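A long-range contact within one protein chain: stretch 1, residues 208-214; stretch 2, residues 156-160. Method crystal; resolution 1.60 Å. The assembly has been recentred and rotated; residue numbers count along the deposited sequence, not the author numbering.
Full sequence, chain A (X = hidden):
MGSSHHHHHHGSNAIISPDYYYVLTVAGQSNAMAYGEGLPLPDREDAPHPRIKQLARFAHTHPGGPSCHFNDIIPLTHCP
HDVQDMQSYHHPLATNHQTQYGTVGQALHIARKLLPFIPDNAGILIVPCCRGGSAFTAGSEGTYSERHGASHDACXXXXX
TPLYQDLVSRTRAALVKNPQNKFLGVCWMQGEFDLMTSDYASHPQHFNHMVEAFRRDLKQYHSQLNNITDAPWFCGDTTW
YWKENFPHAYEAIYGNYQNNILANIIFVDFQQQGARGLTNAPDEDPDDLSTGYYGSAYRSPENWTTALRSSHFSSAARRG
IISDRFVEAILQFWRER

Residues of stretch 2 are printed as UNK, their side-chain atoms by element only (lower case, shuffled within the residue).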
# COMPACT_ATOMS: atom_id res chain seq x y z
N ASN A 208 13.86 12.07 -0.12
CA ASN A 208 15.18 11.55 -0.47
C ASN A 208 15.95 11.15 0.77
O ASN A 208 16.58 10.11 0.78
CB ASN A 208 15.99 12.55 -1.27
CG ASN A 208 15.52 12.66 -2.71
OD1 ASN A 208 14.39 12.29 -3.06
ND2 ASN A 208 16.40 13.15 -3.56
N HIS A 209 15.89 11.97 1.81
CA HIS A 209 16.61 11.66 3.04
C HIS A 209 16.10 10.38 3.70
O HIS A 209 16.88 9.59 4.25
CB HIS A 209 16.55 12.85 4.00
CG HIS A 209 17.38 14.01 3.55
ND1 HIS A 209 17.10 15.32 3.90
CD2 HIS A 209 18.50 14.06 2.78
CE1 HIS A 209 18.01 16.12 3.36
NE2 HIS A 209 18.87 15.39 2.68
N MET A 210 14.80 10.16 3.62
CA MET A 210 14.21 8.95 4.19
C MET A 210 14.59 7.70 3.41
O MET A 210 14.83 6.63 3.99
CB MET A 210 12.69 9.09 4.29
CG MET A 210 12.13 8.13 5.28
SD MET A 210 10.33 8.12 5.43
CE MET A 210 9.86 7.32 3.90
N VAL A 211 14.60 7.81 2.10
CA VAL A 211 15.05 6.70 1.27
C VAL A 211 16.52 6.37 1.56
O VAL A 211 16.87 5.22 1.71
CB VAL A 211 14.87 6.98 -0.22
CG1 VAL A 211 15.44 5.85 -1.02
CG2 VAL A 211 13.39 7.16 -0.55
N GLU A 212 17.38 7.38 1.66
CA GLU A 212 18.78 7.09 2.00
C GLU A 212 18.93 6.46 3.40
O GLU A 212 19.76 5.57 3.59
CB GLU A 212 19.68 8.33 1.92
CG GLU A 212 19.68 9.11 0.62
CD GLU A 212 20.36 10.46 0.75
OE1 GLU A 212 19.93 11.31 1.57
OE2 GLU A 212 21.34 10.71 0.00
N ALA A 213 18.12 6.91 4.36
CA ALA A 213 18.16 6.34 5.71
C ALA A 213 17.71 4.88 5.70
O ALA A 213 18.31 4.01 6.33
CB ALA A 213 17.30 7.16 6.69
N PHE A 214 16.64 4.61 4.96
CA PHE A 214 16.12 3.26 4.79
C PHE A 214 17.23 2.33 4.25
O PHE A 214 17.44 1.22 4.75
CB PHE A 214 14.90 3.29 3.84
CG PHE A 214 14.25 1.94 3.62
CD1 PHE A 214 13.28 1.46 4.50
CD2 PHE A 214 14.56 1.17 2.48
CE1 PHE A 214 12.65 0.22 4.29
CE2 PHE A 214 13.95 -0.08 2.25
CZ PHE A 214 12.98 -0.56 3.15
N UNK A 156 3.24 11.32 10.69
CA UNK A 156 4.35 12.08 10.15
C UNK A 156 5.43 11.16 9.58
O UNK A 156 6.01 10.37 10.30
n UNK A 156 4.29 18.08 11.47
c UNK A 156 6.06 13.92 10.70
c UNK A 156 5.04 17.28 10.70
c UNK A 156 5.50 15.02 9.84
c UNK A 156 4.94 13.03 11.22
n UNK A 156 4.75 15.99 10.64
n UNK A 156 6.01 17.79 9.95
N UNK A 157 5.68 11.26 8.27
CA UNK A 157 6.82 10.58 7.67
C UNK A 157 8.05 11.46 7.85
O UNK A 157 7.94 12.68 8.04
c UNK A 157 5.75 7.83 6.07
c UNK A 157 5.56 9.24 5.92
c UNK A 157 6.57 10.32 6.17
c UNK A 157 4.26 9.40 5.50
c UNK A 157 5.44 5.04 6.15
c UNK A 157 4.53 7.20 5.75
n UNK A 157 3.64 8.19 5.39
c UNK A 157 4.36 5.80 5.78
c UNK A 157 6.68 5.65 6.48
c UNK A 157 6.84 7.03 6.43
N UNK A 158 9.23 10.84 7.80
CA UNK A 158 10.50 11.56 7.91
C UNK A 158 11.48 10.67 8.64
O UNK A 158 11.08 9.78 9.38
N UNK A 159 12.77 10.88 8.45
CA UNK A 159 13.73 10.00 9.11
C UNK A 159 13.51 10.05 10.62
O UNK A 159 13.30 11.13 11.19
c UNK A 159 16.09 9.19 9.10
o UNK A 159 15.21 10.53 7.28
c UNK A 159 15.16 10.34 8.70
N UNK A 160 13.48 8.86 11.22
CA UNK A 160 13.27 8.59 12.67
C UNK A 160 11.91 8.88 13.34
O UNK A 160 11.77 8.72 14.56
o UNK A 160 16.78 9.09 13.10
c UNK A 160 15.75 8.39 13.15
c UNK A 160 14.44 9.10 13.51
o UNK A 160 15.75 7.15 12.91

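Position 156 carries seven side-chain atoms beyond CA: three carbons in a row, a nitrogen, then a carbon bearing two further nitrogens. None of them touches stretch 1. The unbranched chain ends in a planar CN3 group, a guanidinium, so the residue is Arg-156. Its three nitrogens find hydrogen-bonding partners elsewhere in the structure, as suits a partly exposed, charged group.

Position 157 has ten side-chain atoms, nine carbons and one nitrogen: a single carbon leads into fused five- and six-membered rings, with the nitrogen in the smaller one. A ring carbon lies beside the sulfur of Met-210. Only an indole fits, and the residue is Trp-157. Its CE3 is 3.8 Å from SD of Met-210, and that sulfur lies 5.1 Å from the centroid of the six-membered ring, 68° off the ring normal, an oblique approach. A broad apolar ring suits this buried site beside a polarizable thioether, while NE1, the one polar atom of the side chain, is hydrogen-bonded elsewhere.

Position 158 has no side-chain atoms; its backbone N lies beside the sulfur of Met-210. This is Gly-158. Its phi/psi of 146/156 would jam a CB against the carbonyl O of the residue before, so the backbone conformation itself calls for glycine. The contact made here is therefore backbone alone, with N of Gly-158 3.8 Å from SD of Met-210.

Position 159 shows three side-chain atoms, a carbon bearing one oxygen and one carbon. The oxygen lies near the backbone of His-209 and Met-210, the carbon against Ala-213. This beta-branched hydroxyl residue is Thr-159, with chi1 in the m well. OG1 is 3.6 Å from O of His-209 and 3.6 Å from CA of Met-210, neither approach being a hydrogen bond, while CG2 packs 3.4 Å from CB of Ala-213. The small branched side chain suits the place because it sets a methyl against the short alanine, which points toward the loop, with its hydroxyl beside the helix backbone.

Position 160 has two carbons, the second carrying two oxygens, and makes no contact with stretch 1. This short carboxylate is Asp-160, and its exposure suits a charged group.

The contact is small, burying 223 Å² in all, and no hydrogen bond crosses it. The helix offers Met-210 and Ala-213 to an irregular loop. Met-210 contributes most of the helix's buried area, its sulfur touching both Trp-157 and Gly-158, while Thr-159 settles against the helix itself. Close packing, rather than polar pairing, joins the two segments.

Stretch 2 (156-160) RWGTD
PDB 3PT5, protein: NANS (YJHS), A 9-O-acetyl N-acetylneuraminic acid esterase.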